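Local coordinates for protein CsuE (Acinetobacter baumannii, PDB 6FJY) that serves as the tip adhesion subunit of archaic chaperone-usher Csu pili and probably attaches the bacterium to surfaces during biofilm formation, at residues I12-S16 against I17-E21; A139-G142 against I143-F147. One frame throughout, in Å; residues are numbered along the deposited sequence.

Contact 1 of 2, residues I12-S16 against I17-E21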
loop_
_atom_site.group_PDB
_atom_site.type_symbol
_atom_site.label_atom_id
_atom_site.label_comp_id
_atom_site.label_asym_id
_atom_site.label_seq_id
_atom_site.Cartn_x
_atom_site.Cartn_y
_atom_site.Cartn_z
ATOM N N ILE D 12 11.414 3.518 -1.984
ATOM C CA ILE D 12 10.524 3.978 -0.932
ATOM C C ILE D 12 9.109 3.935 -1.490
ATOM O O ILE D 12 8.899 4.053 -2.702
ATOM C CB ILE D 12 10.889 5.400 -0.432
ATOM C CG1 ILE D 12 10.507 6.456 -1.468
ATOM C CG2 ILE D 12 12.384 5.508 -0.116
ATOM C CD1 ILE D 12 10.591 7.874 -0.953
ATOM N N SER D 13 8.127 3.766 -0.596
ATOM C CA SER D 13 6.733 3.637 -1.001
ATOM C C SER D 13 5.858 4.571 -0.178
ATOM O O SER D 13 6.034 4.686 1.037
ATOM C CB SER D 13 6.247 2.191 -0.860
ATOM O OG SER D 13 6.901 1.360 -1.799
ATOM N N VAL D 14 4.922 5.240 -0.851
ATOM C CA VAL D 14 4.029 6.200 -0.208
ATOM C C VAL D 14 2.646 6.109 -0.846
ATOM O O VAL D 14 2.535 5.966 -2.073
ATOM C CB VAL D 14 4.600 7.630 -0.277
ATOM C CG1 VAL D 14 5.029 7.988 -1.686
ATOM C CG2 VAL D 14 3.584 8.658 0.253
ATOM N N PRO D 15 1.573 6.144 -0.051
ATOM C CA PRO D 15 0.228 6.176 -0.629
ATOM C C PRO D 15 -0.037 7.502 -1.315
ATOM O O PRO D 15 0.496 8.544 -0.931
ATOM C CB PRO D 15 -0.687 5.984 0.586
ATOM C CG PRO D 15 0.139 6.400 1.745
ATOM C CD PRO D 15 1.533 5.977 1.408
ATOM N N SER D 16 -0.881 7.441 -2.348
ATOM C CA SER D 16 -1.014 8.555 -3.283
ATOM C C SER D 16 -1.624 9.782 -2.613
ATOM O O SER D 16 -1.135 10.904 -2.798
ATOM C CB SER D 16 -1.851 8.120 -4.483
ATOM O OG SER D 16 -1.980 9.166 -5.419
ATOM N N ILE D 17 -2.684 9.584 -1.825
ATOM C CA ILE D 17 -3.395 10.712 -1.233
ATOM C C ILE D 17 -2.545 11.378 -0.159
ATOM O O ILE D 17 -2.497 12.610 -0.061
ATOM C CB ILE D 17 -4.749 10.247 -0.674
ATOM C CG1 ILE D 17 -5.563 9.558 -1.771
ATOM C CG2 ILE D 17 -5.518 11.429 -0.039
ATOM C CD1 ILE D 17 -5.879 10.449 -2.950
ATOM N N TYR D 18 -1.876 10.573 0.671
ATOM C CA TYR D 18 -0.970 11.117 1.672
ATOM C C TYR D 18 0.113 11.956 1.012
ATOM O O TYR D 18 0.440 13.052 1.483
ATOM C CB TYR D 18 -0.369 9.970 2.489
ATOM C CG TYR D 18 0.588 10.373 3.593
ATOM C CD1 TYR D 18 1.893 10.754 3.302
ATOM C CD2 TYR D 18 0.199 10.326 4.930
ATOM C CE1 TYR D 18 2.779 11.107 4.299
ATOM C CE2 TYR D 18 1.083 10.678 5.943
ATOM C CZ TYR D 18 2.375 11.068 5.617
ATOM O OH TYR D 18 3.270 11.421 6.602
ATOM N N LEU D 19 0.662 11.461 -0.098
ATOM C CA LEU D 19 1.665 12.201 -0.853
ATOM C C LEU D 19 1.169 13.581 -1.265
ATOM O O LEU D 19 1.952 14.534 -1.312
ATOM C CB LEU D 19 2.061 11.390 -2.085
ATOM C CG LEU D 19 3.031 12.018 -3.075
ATOM C CD1 LEU D 19 4.303 12.433 -2.339
ATOM C CD2 LEU D 19 3.353 11.026 -4.174
ATOM N N MET D 20 -0.117 13.707 -1.582
ATOM C CA MET D 20 -0.642 14.978 -2.072
ATOM C C MET D 20 -0.873 15.965 -0.934
ATOM O O MET D 20 -0.535 17.147 -1.057
ATOM C CB MET D 20 -1.945 14.742 -2.838
ATOM C CG MET D 20 -2.336 15.865 -3.781
ATOM S SD MET D 20 -4.027 16.412 -3.529
ATOM C CE MET D 20 -3.885 17.092 -1.882
ATOM N N GLU D 21 -1.444 15.495 0.173
ATOM C CA GLU D 21 -1.790 16.359 1.295
ATOM C C GLU D 21 -0.600 16.602 2.211
ATOM O O GLU D 21 -0.353 17.739 2.630
ATOM C CB GLU D 21 -2.937 15.740 2.092
ATOM C CG GLU D 21 -4.168 15.445 1.267
ATOM C CD GLU D 21 -5.221 14.725 2.060
ATOM O OE1 GLU D 21 -4.937 14.350 3.218
ATOM O OE2 GLU D 21 -6.329 14.531 1.524
#

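Contact 2 of 2, residues A139-G142 against I143-F147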
loop_
_atom_site.group_PDB
_atom_site.type_symbol
_atom_site.label_atom_id
_atom_site.label_comp_id
_atom_site.label_asym_id
_atom_site.label_seq_id
_atom_site.Cartn_x
_atom_site.Cartn_y
_atom_site.Cartn_z
ATOM N N ALA D 139 39.638 0.121 18.654
ATOM C CA ALA D 139 40.965 -0.276 19.102
ATOM C C ALA D 139 41.231 -1.766 18.912
ATOM O O ALA D 139 42.394 -2.162 18.802
ATOM C CB ALA D 139 41.144 0.111 20.576
ATOM N N ILE D 140 40.187 -2.601 18.853
ATOM C CA ILE D 140 40.417 -4.042 18.807
ATOM C C ILE D 140 40.999 -4.501 17.473
ATOM O O ILE D 140 41.491 -5.633 17.379
ATOM C CB ILE D 140 39.125 -4.822 19.119
ATOM C CG1 ILE D 140 38.014 -4.440 18.149
ATOM C CG2 ILE D 140 38.670 -4.572 20.540
ATOM C CD1 ILE D 140 36.707 -5.131 18.437
ATOM N N VAL D 141 40.954 -3.670 16.430
ATOM C CA VAL D 141 41.508 -4.056 15.137
ATOM C C VAL D 141 42.879 -3.437 14.909
ATOM O O VAL D 141 43.395 -3.468 13.788
ATOM C CB VAL D 141 40.551 -3.721 13.978
ATOM C CG1 VAL D 141 39.160 -4.286 14.252
ATOM C CG2 VAL D 141 40.504 -2.222 13.711
ATOM N N GLY D 142 43.492 -2.901 15.956
ATOM C CA GLY D 142 44.812 -2.299 15.852
ATOM C C GLY D 142 44.682 -0.863 16.313
ATOM O O GLY D 142 43.833 -0.105 15.848
ATOM N N ILE D 143 45.525 -0.495 17.277
ATOM C CA ILE D 143 45.548 0.880 17.752
ATOM C C ILE D 143 46.146 1.771 16.673
ATOM O O ILE D 143 47.192 1.455 16.093
ATOM C CB ILE D 143 46.329 0.980 19.070
ATOM C CG1 ILE D 143 45.662 0.124 20.152
ATOM C CG2 ILE D 143 46.414 2.425 19.523
ATOM C CD1 ILE D 143 46.307 0.244 21.516
ATOM N N GLY D 144 45.466 2.876 16.378
ATOM C CA GLY D 144 45.926 3.808 15.370
ATOM C C GLY D 144 45.503 3.498 13.955
ATOM O O GLY D 144 46.090 4.050 13.016
ATOM N N VAL D 145 44.507 2.631 13.767
ATOM C CA VAL D 145 44.067 2.211 12.440
ATOM C C VAL D 145 42.950 3.136 11.979
ATOM O O VAL D 145 42.139 3.607 12.786
ATOM C CB VAL D 145 43.618 0.733 12.455
ATOM C CG1 VAL D 145 43.041 0.321 11.114
ATOM C CG2 VAL D 145 44.792 -0.176 12.806
ATOM N N PHE D 146 42.920 3.419 10.677
ATOM C CA PHE D 146 41.913 4.296 10.101
ATOM C C PHE D 146 41.375 3.690 8.814
ATOM O O PHE D 146 42.133 3.147 8.008
ATOM C CB PHE D 146 42.486 5.695 9.839
ATOM C CG PHE D 146 42.858 6.432 11.089
ATOM C CD1 PHE D 146 44.112 6.274 11.654
ATOM C CD2 PHE D 146 41.954 7.276 11.702
ATOM C CE1 PHE D 146 44.454 6.944 12.813
ATOM C CE2 PHE D 146 42.285 7.951 12.862
ATOM C CZ PHE D 146 43.539 7.787 13.418
ATOM N N PHE D 147 40.057 3.766 8.646
ATOM C CA PHE D 147 39.414 3.377 7.397
ATOM C C PHE D 147 39.453 4.573 6.452
ATOM O O PHE D 147 38.900 5.637 6.758
ATOM C CB PHE D 147 37.978 2.918 7.646
ATOM C CG PHE D 147 37.845 1.846 8.695
ATOM C CD1 PHE D 147 38.733 0.780 8.745
ATOM C CD2 PHE D 147 36.824 1.909 9.638
ATOM C CE1 PHE D 147 38.606 -0.210 9.717
ATOM C CE2 PHE D 147 36.683 0.923 10.612
ATOM C CZ PHE D 147 37.577 -0.143 10.653
#

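Contact 1 of 2, residues I12-S16 against I17-E21
A strand-to-helix junction with Pro15 at the N-cap is built here, where strand 9-15 gives way to the short helix 16-21 and Pro15 and Val14 lean on Tyr18 and Leu19. The two segment axes make an angle of 83°, so the chain turns almost square. The clearest polar evidence is the bond from Leu19 N to Pro15 O, 3.0 Å long and fairly straight at 159° about the hydrogen, with the donor tilted slightly from the carbonyl plane. It is the first helical i to i+4 bond; the next, Met20 N to Ser16 O at 3.2 Å, is weak. Carbon contacts brace the corner. Pro15 CG lies 3.7 Å from Tyr18 CB, the two side chains running side by side in the same direction. Val14 places CG2 anti to its own N, which brings that methyl 3.9 Å from Leu19 CB, the side chains crossing at about a right angle. Val14 CG2 is also 4.1 Å from Tyr18 CD1, approaching the ring obliquely. At the first turn, Ile17 N is hydrogen-bonded to Asp180 OD2, a carboxylate placed where the helix dipole would probably favour it. Strand 9-15 pairs in parallel with strand 167-184, Glu21 forms a salt bridge with Arg209, and Trp6 and Leu4 of the CsuC chain pack on Pro15 and Tyr18, respectively.

Contact 2 of 2, residues A139-G142 against I143-F147
Val145 folds back over the backbone of Val141 and Gly142, in a loop where a short 3-10 turn runs into a type II beta turn from Gly142 to Val145. Among backbone interactions, the hydrogen bond from Gly142 N to Ala139 O, 3.1 Å, closes the 3-10 turn. No hydrogen bond joins 139-142 to 143-147; the beta turn is recognised by its backbone shape, with the CA atoms of Gly142 and Val145 5.7 Å apart. Gly144 occupies its third position with a phi of 87°, the positive value expected there in a type II turn, and Gly142, with phi 122°, joins the two turns in a conformation where a side chain would clash with the preceding carbonyl oxygen.

Methyl-to-carbonyl contacts come next. Val145 has CG1 anti to its backbone N (chi1 175°), which leaves CG2 on the N side and facing back into the turn. Val145 CG2 sits 3.2 Å from Gly142 O, a close approach, with Val145 CB 3.5 Å from the same oxygen. Val145 CG2 also reaches Val141 O at 3.7 Å. Purely apolar contact is thin: Val141 CG2 and Val145 CG1 meet at 4.4 Å.

Beyond the turn, Val145 and Phe147 are backbone-bonded to Ala137 and Val135, which makes the loop the connection of an antiparallel hairpin between strands 119-136 and 146-148. The contact is therefore van der Waals across the turn, with Ala139, Ile140, Val141 and Ile143 exposed. Such an apolar surface is consistent with a loop of the adhesin that could meet hydrophobic surfaces.

Contact 1 closes before contact 2 opens along the chain, and their centres lie about 45 Å apart, with nearest atoms about 27 Å apart. Strands nevertheless connect them: 146-148, whose first residues belong to contact 2, pairs antiparallel with 119-136; that strand pairs antiparallel with 167-184, whose parallel partner is 9-15, leading into contact 1. The centre of contact 1, buried and flanked by CsuC, lies about 5 Å from the centre of the chain, whereas that of contact 2, a surface loop touched by no other chain of the assembly, lies about 41 Å from it. This fits an elongated adhesin in which the outlying loop of contact 2 could face the surface to which the pilus attaches.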